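Local structure of fimbrin (1RT8) at residues Arg181-Phe186 with Gly193-Val198; Thr291-Ser296 with Gln388-Asn393; Leu297-Ser302 with Gly313-Gln318. The protein binds actin filaments and cross-links them, and takes part in cell polarity, cytokinesis, mating and spore formation. All blocks are in the same frame, centred on the assembly; numbering follows the deposited sequence.

Interaction 1: residues Arg181-Phe186 with Gly193-Val198; sequences RTVSNF and GENYTV
In the second calponin-homology domain, the loop 181-186 is tied to the first turn of helix 194-203 by a salt bridge, a shared water and a buried amide, with R181 meeting E194 and N195 together. NH1 of R181 reaches OE1 of E194 at 2.8 Å. The carboxylate oxygen lies in the guanidinium plane, but the donor stands well above the carboxylate, and the two planes are turned 68° apart. D192 pairs with the same NH1, and the two acids probably offset the arginine's charge and fix the direction of NH1. The N195 side chain crosses that of R181 at about a right angle. Its amide sits over the rim of one guanidinium face, steeply tilted and not stacked, ND2 standing 3.7 Å from NE, while OD1 comes 3.3 Å from CB of R181. CG2 of V183 touches ND2 of N195 at 3.6 Å. One water bridges R181, T182 and N195: it accepts from NE of R181, placed by a bend at chi3 (64°), and from ND2 of N195, and donates to O of T182. The buried amide has further partners, since ND2 also bonds to O of D189 and OD1 receives NE1 of W179. V183 packs on L167 of helix 162-176, and on the other segment E194 touches R221 of helix 218-230.

Interaction 2: residues Thr291-Ser296 with Gln388-Asn393; sequences TLWLNS and QMMRMN
A tryptophan from one helix, set against two consecutive methionines of another, gives a worked example of how flexible thioether chains fit around a flat ring: W293 of helix 282-296 meets M389 and M390 of helix 379-397. The short axis segments approach to 11.6 Å at an angle of 64°, a separation that the large side chains fill. W293 points across the gap with CG anti to the backbone N.

Along 388-393, M389 is first to touch. Its CG lies at the ring edge, in the plane, 3.7 Å from CH2 of W293, and its SD stands 3.8 Å from the same CH2, an oblique Met-aromatic contact made at the rim. That sulfur also reaches CD2 of L294 at 4.3 Å, so M389 touches two neighbouring residues of the opposite helix.

M390 takes a face instead. Its chain slides past the indole in the opposite direction and bends at chi3 (-78°), bringing CE over the five-membered ring, 3.9 Å from the centroid and 28° off the normal. This is a CH-pi contact, displaced toward the rim, where CE comes 3.5 Å from CG of W293. SD of M390 adds a longer Met-aromatic contact from that face. The backbone joins in, CA of M390 lying 3.7 Å from CH2 of W293.

One turn on, OD1 of N393 lies beside the edge, near CZ2 of W293.

No hydrogen bond crosses between these segments. The contact probably rests mainly on dispersion, on the polarisable sulfurs and on fit of shape, with one methyl on the ring face and one thioether at its edge, as befits a buried junction between the first and last long helices of the third calponin-homology domain.

Interaction 3: residues Leu297-Ser302 with Gly313-Gln318; sequences LDVTPS and GLILLQ
The backbone of 297-302 leaves helix 282-296 through D298, which has positive phi, and runs past the first turn of helix 314-323, where CA of V299 and CA of I315 come within 6.1 Å. Q318 carries the polar half of the contact. Its OE1 accepts two bonds from T300: the backbone N at 2.8 Å, nearly straight at 164° and on a lone pair in the amide plane, and OG1 at 3.1 Å, from above that plane. The same OE1 lies 3.8 Å from CB of V299, while NE2 of Q318 turns back in a weak bond to O of L314. Replacing Q318 by an alanine would probably leave the N-H and hydroxyl of T300 without this acceptor, lose the weak bond to O of L314, and leave the side of V299 that meets OE1 less covered.

The apolar half lies beside it. The chi2 torsion of I315 (-61°) places CD1 3.9 Å from CG2 of V299, the two side chains crossing at about a right angle. The same methyl meets CD of P301 at 3.8 Å, so the isoleucine touches both residues that flank T300. L316 faces helix 379-397 through L385 and V386, and L317 reaches helix 345-361, so the loop lies against a helix itself set among the long helices of the third calponin-homology domain.

How the interactions relate
Followed from the N terminus, the chain first makes interaction 1, a short local closure within the second calponin-homology domain and the first actin-binding region, where six residues separate the segments. The chain then passes into the third such domain, in the second actin-binding region, where interaction 2 closes a loop of 91 residues between helices 282-296 and 379-397. Interaction 3 is nested inside that loop and spans only ten intervening residues, setting the segment that follows helix 282-296 against helix 314-323. The two touch, as at CE of M389 and O of L316, 3.7 Å apart. Interaction 1 stands apart, its centre about 39 Å from that of interaction 2.

Interaction 1: residues Arg181-Phe186 with Gly193-Val198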
loop_
_atom_site.group_PDB
_atom_site.type_symbol
_atom_site.label_atom_id
_atom_site.label_comp_id
_atom_site.label_asym_id
_atom_site.label_seq_id
_atom_site.Cartn_x
_atom_site.Cartn_y
_atom_site.Cartn_z
ATOM N N ARG A 181 -24.305 0.544 23.339
ATOM C CA ARG A 181 -22.973 1.060 23.067
ATOM C C ARG A 181 -22.584 0.956 21.607
ATOM O O ARG A 181 -23.011 0.057 20.893
ATOM C CB ARG A 181 -21.933 0.348 23.932
ATOM C CG ARG A 181 -22.089 0.674 25.397
ATOM C CD ARG A 181 -20.982 0.105 26.230
ATOM N NE ARG A 181 -19.680 0.685 25.910
ATOM C CZ ARG A 181 -18.562 0.363 26.548
ATOM N NH1 ARG A 181 -18.606 -0.527 27.535
ATOM N NH2 ARG A 181 -17.408 0.913 26.196
ATOM N N THR A 182 -21.768 1.898 21.167
ATOM C CA THR A 182 -21.324 1.902 19.794
ATOM C C THR A 182 -19.806 2.001 19.821
ATOM O O THR A 182 -19.226 2.434 20.821
ATOM C CB THR A 182 -21.956 3.091 19.039
ATOM O OG1 THR A 182 -22.156 2.728 17.670
ATOM C CG2 THR A 182 -21.072 4.332 19.136
ATOM N N VAL A 183 -19.168 1.574 18.738
ATOM C CA VAL A 183 -17.713 1.603 18.636
ATOM C C VAL A 183 -17.242 2.592 17.570
ATOM O O VAL A 183 -17.755 2.597 16.454
ATOM C CB VAL A 183 -17.163 0.188 18.297
ATOM C CG1 VAL A 183 -15.751 0.279 17.750
ATOM C CG2 VAL A 183 -17.180 -0.685 19.545
ATOM N N SER A 184 -16.262 3.426 17.913
ATOM C CA SER A 184 -15.741 4.391 16.949
ATOM C C SER A 184 -14.216 4.351 16.883
ATOM O O SER A 184 -13.594 5.140 16.174
ATOM C CB SER A 184 -16.224 5.810 17.284
ATOM O OG SER A 184 -15.619 6.296 18.466
ATOM N N ASN A 185 -13.627 3.424 17.626
ATOM C CA ASN A 185 -12.185 3.237 17.649
ATOM C C ASN A 185 -11.873 1.857 18.212
ATOM O O ASN A 185 -12.779 1.116 18.602
ATOM C CB ASN A 185 -11.495 4.317 18.501
ATOM C CG ASN A 185 -12.013 4.373 19.938
ATOM O OD1 ASN A 185 -11.932 3.400 20.691
ATOM N ND2 ASN A 185 -12.539 5.533 20.323
ATOM N N PHE A 186 -10.592 1.511 18.248
ATOM C CA PHE A 186 -10.182 0.223 18.769
ATOM C C PHE A 186 -9.279 0.401 19.974
ATOM O O PHE A 186 -8.312 -0.339 20.156
ATOM C CB PHE A 186 -9.468 -0.589 17.689
ATOM C CG PHE A 186 -10.313 -0.864 16.492
ATOM C CD1 PHE A 186 -10.515 0.116 15.527
ATOM C CD2 PHE A 186 -10.925 -2.098 16.331
ATOM C CE1 PHE A 186 -11.312 -0.133 14.422
ATOM C CE2 PHE A 186 -11.725 -2.355 15.231
ATOM C CZ PHE A 186 -11.919 -1.372 14.273
ATOM N N GLY A 193 -13.854 -4.600 27.602
ATOM C CA GLY A 193 -14.314 -5.941 27.273
ATOM C C GLY A 193 -15.795 -6.162 27.054
ATOM O O GLY A 193 -16.196 -7.260 26.670
ATOM N N GLU A 194 -16.611 -5.138 27.289
ATOM C CA GLU A 194 -18.053 -5.256 27.114
ATOM C C GLU A 194 -18.488 -5.398 25.667
ATOM O O GLU A 194 -19.240 -6.306 25.322
ATOM C CB GLU A 194 -18.770 -4.045 27.718
ATOM C CG GLU A 194 -18.909 -4.085 29.225
ATOM C CD GLU A 194 -19.818 -2.981 29.751
ATOM O OE1 GLU A 194 -20.359 -2.203 28.934
ATOM O OE2 GLU A 194 -19.993 -2.892 30.983
ATOM N N ASN A 195 -18.037 -4.489 24.811
ATOM C CA ASN A 195 -18.425 -4.556 23.413
ATOM C C ASN A 195 -17.955 -5.837 22.732
ATOM O O ASN A 195 -18.661 -6.389 21.887
ATOM C CB ASN A 195 -17.943 -3.307 22.676
ATOM C CG ASN A 195 -18.724 -2.064 23.099
ATOM O OD1 ASN A 195 -19.881 -2.172 23.490
ATOM N ND2 ASN A 195 -18.103 -0.892 23.019
ATOM N N TYR A 196 -16.777 -6.318 23.117
ATOM C CA TYR A 196 -16.250 -7.557 22.559
ATOM C C TYR A 196 -17.158 -8.718 22.975
ATOM O O TYR A 196 -17.517 -9.563 22.148
ATOM C CB TYR A 196 -14.829 -7.808 23.072
ATOM C CG TYR A 196 -13.729 -7.047 22.342
ATOM C CD1 TYR A 196 -12.534 -6.738 22.995
ATOM C CD2 TYR A 196 -13.865 -6.676 21.005
ATOM C CE1 TYR A 196 -11.501 -6.083 22.345
ATOM C CE2 TYR A 196 -12.821 -6.010 20.327
ATOM C CZ TYR A 196 -11.644 -5.720 21.011
ATOM O OH TYR A 196 -10.598 -5.072 20.388
ATOM N N THR A 197 -17.531 -8.751 24.253
ATOM C CA THR A 197 -18.407 -9.805 24.773
ATOM C C THR A 197 -19.744 -9.849 24.027
ATOM O O THR A 197 -20.217 -10.917 23.659
ATOM C CB THR A 197 -18.684 -9.610 26.275
ATOM O OG1 THR A 197 -17.466 -9.775 27.010
ATOM C CG2 THR A 197 -19.705 -10.625 26.771
ATOM N N VAL A 198 -20.360 -8.689 23.815
ATOM C CA VAL A 198 -21.633 -8.637 23.105
ATOM C C VAL A 198 -21.418 -9.072 21.653
ATOM O O VAL A 198 -22.220 -9.824 21.097
ATOM C CB VAL A 198 -22.237 -7.212 23.150
ATOM C CG1 VAL A 198 -23.503 -7.153 22.325
ATOM C CG2 VAL A 198 -22.552 -6.829 24.595
HETATM O O HOH W 1 -18.729 2.152 23.288
#

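Interaction 2: residues Thr291-Ser296 with Gln388-Asn393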
loop_
_atom_site.group_PDB
_atom_site.type_symbol
_atom_site.label_atom_id
_atom_site.label_comp_id
_atom_site.label_asym_id
_atom_site.label_seq_id
_atom_site.Cartn_x
_atom_site.Cartn_y
_atom_site.Cartn_z
ATOM N N THR A 291 -3.708 7.178 -7.664
ATOM C CA THR A 291 -4.076 7.274 -6.256
ATOM C C THR A 291 -2.850 6.978 -5.400
ATOM O O THR A 291 -2.573 7.694 -4.446
ATOM C CB THR A 291 -5.189 6.267 -5.874
ATOM O OG1 THR A 291 -6.433 6.698 -6.438
ATOM C CG2 THR A 291 -5.335 6.169 -4.352
ATOM N N LEU A 292 -2.124 5.923 -5.747
ATOM C CA LEU A 292 -0.925 5.564 -5.000
ATOM C C LEU A 292 0.083 6.699 -5.126
ATOM O O LEU A 292 0.685 7.117 -4.140
ATOM C CB LEU A 292 -0.316 4.270 -5.550
ATOM C CG LEU A 292 -1.069 2.958 -5.294
ATOM C CD1 LEU A 292 -0.537 1.873 -6.220
ATOM C CD2 LEU A 292 -0.901 2.545 -3.828
ATOM N N TRP A 293 0.253 7.215 -6.337
ATOM C CA TRP A 293 1.205 8.298 -6.554
ATOM C C TRP A 293 0.868 9.546 -5.731
ATOM O O TRP A 293 1.687 10.020 -4.941
ATOM C CB TRP A 293 1.274 8.661 -8.039
ATOM C CG TRP A 293 2.200 9.807 -8.301
ATOM C CD1 TRP A 293 3.546 9.832 -8.092
ATOM C CD2 TRP A 293 1.842 11.110 -8.777
ATOM N NE1 TRP A 293 4.052 11.074 -8.403
ATOM C CE2 TRP A 293 3.028 11.878 -8.827
ATOM C CE3 TRP A 293 0.635 11.705 -9.163
ATOM C CZ2 TRP A 293 3.044 13.209 -9.247
ATOM C CZ3 TRP A 293 0.649 13.035 -9.583
ATOM C CH2 TRP A 293 1.848 13.772 -9.620
ATOM N N LEU A 294 -0.331 10.086 -5.913
ATOM C CA LEU A 294 -0.723 11.272 -5.157
ATOM C C LEU A 294 -0.608 11.037 -3.646
ATOM O O LEU A 294 -0.140 11.911 -2.923
ATOM C CB LEU A 294 -2.156 11.687 -5.516
ATOM C CG LEU A 294 -2.324 12.352 -6.886
ATOM C CD1 LEU A 294 -3.807 12.416 -7.257
ATOM C CD2 LEU A 294 -1.715 13.747 -6.858
ATOM N N ASN A 295 -1.027 9.864 -3.168
ATOM C CA ASN A 295 -0.949 9.587 -1.735
ATOM C C ASN A 295 0.503 9.555 -1.292
ATOM O O ASN A 295 0.805 9.865 -0.140
ATOM C CB ASN A 295 -1.619 8.250 -1.366
ATOM C CG ASN A 295 -3.139 8.356 -1.264
ATOM O OD1 ASN A 295 -3.690 9.447 -1.136
ATOM N ND2 ASN A 295 -3.817 7.214 -1.300
ATOM N N SER A 296 1.398 9.198 -2.211
ATOM C CA SER A 296 2.822 9.136 -1.901
ATOM C C SER A 296 3.362 10.535 -1.636
ATOM O O SER A 296 4.419 10.696 -1.023
ATOM C CB SER A 296 3.609 8.477 -3.050
ATOM O OG SER A 296 3.951 9.412 -4.063
ATOM N N GLN A 388 -1.210 14.694 -16.576
ATOM C CA GLN A 388 -0.338 15.803 -16.957
ATOM C C GLN A 388 0.575 16.175 -15.796
ATOM O O GLN A 388 1.741 16.515 -16.001
ATOM C CB GLN A 388 -1.161 17.020 -17.371
ATOM C CG GLN A 388 -1.825 16.851 -18.706
ATOM C CD GLN A 388 -0.826 16.769 -19.836
ATOM O OE1 GLN A 388 -0.974 15.948 -20.742
ATOM N NE2 GLN A 388 0.199 17.623 -19.796
ATOM N N MET A 389 0.040 16.123 -14.580
ATOM C CA MET A 389 0.834 16.439 -13.397
ATOM C C MET A 389 1.945 15.398 -13.232
ATOM O O MET A 389 3.106 15.743 -13.000
ATOM C CB MET A 389 -0.047 16.463 -12.143
ATOM C CG MET A 389 0.645 17.035 -10.920
ATOM S SD MET A 389 -0.337 16.903 -9.407
ATOM C CE MET A 389 -1.125 18.507 -9.347
ATOM N N MET A 390 1.590 14.122 -13.350
ATOM C CA MET A 390 2.584 13.062 -13.226
ATOM C C MET A 390 3.607 13.160 -14.354
ATOM O O MET A 390 4.806 13.034 -14.125
ATOM C CB MET A 390 1.922 11.678 -13.280
ATOM C CG MET A 390 2.917 10.522 -13.438
ATOM S SD MET A 390 2.161 8.857 -13.360
ATOM C CE MET A 390 1.943 8.662 -11.612
ATOM N N ARG A 391 3.127 13.385 -15.571
ATOM C CA ARG A 391 4.005 13.469 -16.730
ATOM C C ARG A 391 5.012 14.617 -16.660
ATOM O O ARG A 391 6.192 14.437 -16.989
ATOM C CB ARG A 391 3.179 13.597 -18.010
ATOM C CG ARG A 391 4.013 13.635 -19.278
ATOM C CD ARG A 391 4.789 12.331 -19.465
ATOM N NE ARG A 391 5.629 12.362 -20.661
ATOM C CZ ARG A 391 6.810 12.975 -20.749
ATOM N NH1 ARG A 391 7.311 13.624 -19.709
ATOM N NH2 ARG A 391 7.499 12.926 -21.887
ATOM N N MET A 392 4.548 15.796 -16.252
ATOM C CA MET A 392 5.439 16.945 -16.155
ATOM C C MET A 392 6.477 16.702 -15.075
ATOM O O MET A 392 7.633 17.091 -15.225
ATOM C CB MET A 392 4.661 18.218 -15.834
ATOM C CG MET A 392 5.524 19.472 -15.863
ATOM S SD MET A 392 6.370 19.657 -17.451
ATOM C CE MET A 392 5.039 20.247 -18.496
ATOM N N ASN A 393 6.065 16.046 -13.994
ATOM C CA ASN A 393 6.974 15.747 -12.895
ATOM C C ASN A 393 8.128 14.880 -13.400
ATOM O O ASN A 393 9.277 15.081 -13.004
ATOM C CB ASN A 393 6.229 15.020 -11.778
ATOM C CG ASN A 393 7.079 14.832 -10.533
ATOM O OD1 ASN A 393 7.035 13.783 -9.902
ATOM N ND2 ASN A 393 7.842 15.853 -10.169
#

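Interaction 3: residues Leu297-Ser302 with Gly313-Gln318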
loop_
_atom_site.group_PDB
_atom_site.type_symbol
_atom_site.label_atom_id
_atom_site.label_comp_id
_atom_site.label_asym_id
_atom_site.label_seq_id
_atom_site.Cartn_x
_atom_site.Cartn_y
_atom_site.Cartn_z
ATOM N N LEU A 297 2.639 11.546 -2.101
ATOM C CA LEU A 297 3.046 12.935 -1.915
ATOM C C LEU A 297 2.516 13.430 -0.576
ATOM O O LEU A 297 2.684 14.605 -0.217
ATOM C CB LEU A 297 2.464 13.795 -3.024
ATOM C CG LEU A 297 2.868 13.430 -4.443
ATOM C CD1 LEU A 297 2.182 14.374 -5.423
ATOM C CD2 LEU A 297 4.378 13.525 -4.571
ATOM N N ASP A 298 1.842 12.531 0.135
ATOM C CA ASP A 298 1.264 12.796 1.448
ATOM C C ASP A 298 0.110 13.809 1.524
ATOM O O ASP A 298 0.073 14.601 2.457
ATOM C CB ASP A 298 2.356 13.216 2.443
ATOM C CG ASP A 298 2.016 12.823 3.888
ATOM O OD1 ASP A 298 0.826 12.681 4.209
ATOM O OD2 ASP A 298 2.954 12.651 4.699
ATOM N N VAL A 299 -0.830 13.786 0.570
ATOM C CA VAL A 299 -1.975 14.711 0.604
ATOM C C VAL A 299 -2.816 14.316 1.804
ATOM O O VAL A 299 -2.999 13.134 2.033
ATOM C CB VAL A 299 -2.791 14.659 -0.696
ATOM C CG1 VAL A 299 -1.933 15.123 -1.826
ATOM C CG2 VAL A 299 -3.303 13.243 -0.975
ATOM N N THR A 300 -3.305 15.295 2.575
ATOM C CA THR A 300 -4.068 15.023 3.812
ATOM C C THR A 300 -5.057 13.863 3.823
ATOM O O THR A 300 -4.661 12.742 4.160
ATOM C CB THR A 300 -4.788 16.249 4.332
ATOM O OG1 THR A 300 -3.882 17.352 4.353
ATOM C CG2 THR A 300 -5.273 15.998 5.746
ATOM N N PRO A 301 -6.346 14.083 3.479
ATOM C CA PRO A 301 -7.185 12.879 3.537
ATOM C C PRO A 301 -6.687 11.957 2.463
ATOM O O PRO A 301 -6.922 12.228 1.288
ATOM C CB PRO A 301 -8.601 13.380 3.203
ATOM C CG PRO A 301 -8.482 14.890 3.179
ATOM C CD PRO A 301 -7.051 15.179 2.805
ATOM N N SER A 302 -5.987 10.893 2.844
ATOM C CA SER A 302 -5.486 9.952 1.848
ATOM C C SER A 302 -6.653 9.638 0.941
ATOM O O SER A 302 -7.797 9.621 1.394
ATOM C CB SER A 302 -5.037 8.657 2.502
ATOM O OG SER A 302 -4.078 8.936 3.508
ATOM N N GLY A 313 -11.120 20.070 -5.302
ATOM C CA GLY A 313 -9.829 20.633 -5.655
ATOM C C GLY A 313 -8.724 20.728 -4.621
ATOM O O GLY A 313 -7.596 21.094 -4.962
ATOM N N LEU A 314 -9.025 20.395 -3.372
ATOM C CA LEU A 314 -8.037 20.491 -2.306
ATOM C C LEU A 314 -6.863 19.532 -2.447
ATOM O O LEU A 314 -5.717 19.906 -2.198
ATOM C CB LEU A 314 -8.728 20.294 -0.956
ATOM C CG LEU A 314 -9.715 21.414 -0.602
ATOM C CD1 LEU A 314 -10.306 21.165 0.790
ATOM C CD2 LEU A 314 -8.986 22.748 -0.628
ATOM N N ILE A 315 -7.151 18.296 -2.837
ATOM C CA ILE A 315 -6.117 17.287 -3.028
ATOM C C ILE A 315 -5.160 17.716 -4.132
ATOM O O ILE A 315 -3.945 17.653 -3.963
ATOM C CB ILE A 315 -6.737 15.919 -3.403
ATOM C CG1 ILE A 315 -7.548 15.379 -2.223
ATOM C CG2 ILE A 315 -5.644 14.936 -3.838
ATOM C CD1 ILE A 315 -6.758 15.143 -0.965
ATOM N N LEU A 316 -5.708 18.158 -5.261
ATOM C CA LEU A 316 -4.883 18.600 -6.380
ATOM C C LEU A 316 -3.997 19.789 -5.991
ATOM O O LEU A 316 -2.806 19.829 -6.323
ATOM C CB LEU A 316 -5.770 18.971 -7.578
ATOM C CG LEU A 316 -6.423 17.774 -8.299
ATOM C CD1 LEU A 316 -7.471 18.242 -9.290
ATOM C CD2 LEU A 316 -5.349 16.981 -9.018
ATOM N N LEU A 317 -4.581 20.753 -5.285
ATOM C CA LEU A 317 -3.839 21.927 -4.868
ATOM C C LEU A 317 -2.693 21.542 -3.935
ATOM O O LEU A 317 -1.603 22.104 -4.027
ATOM C CB LEU A 317 -4.781 22.939 -4.213
ATOM C CG LEU A 317 -5.752 23.566 -5.225
ATOM C CD1 LEU A 317 -6.763 24.460 -4.523
ATOM C CD2 LEU A 317 -4.969 24.353 -6.262
ATOM N N GLN A 318 -2.925 20.579 -3.053
ATOM C CA GLN A 318 -1.864 20.136 -2.151
ATOM C C GLN A 318 -0.724 19.518 -2.953
ATOM O O GLN A 318 0.444 19.777 -2.675
ATOM C CB GLN A 318 -2.383 19.110 -1.153
ATOM C CG GLN A 318 -3.282 19.681 -0.075
ATOM C CD GLN A 318 -3.869 18.588 0.793
ATOM O OE1 GLN A 318 -3.143 17.813 1.417
ATOM N NE2 GLN A 318 -5.192 18.514 0.830
#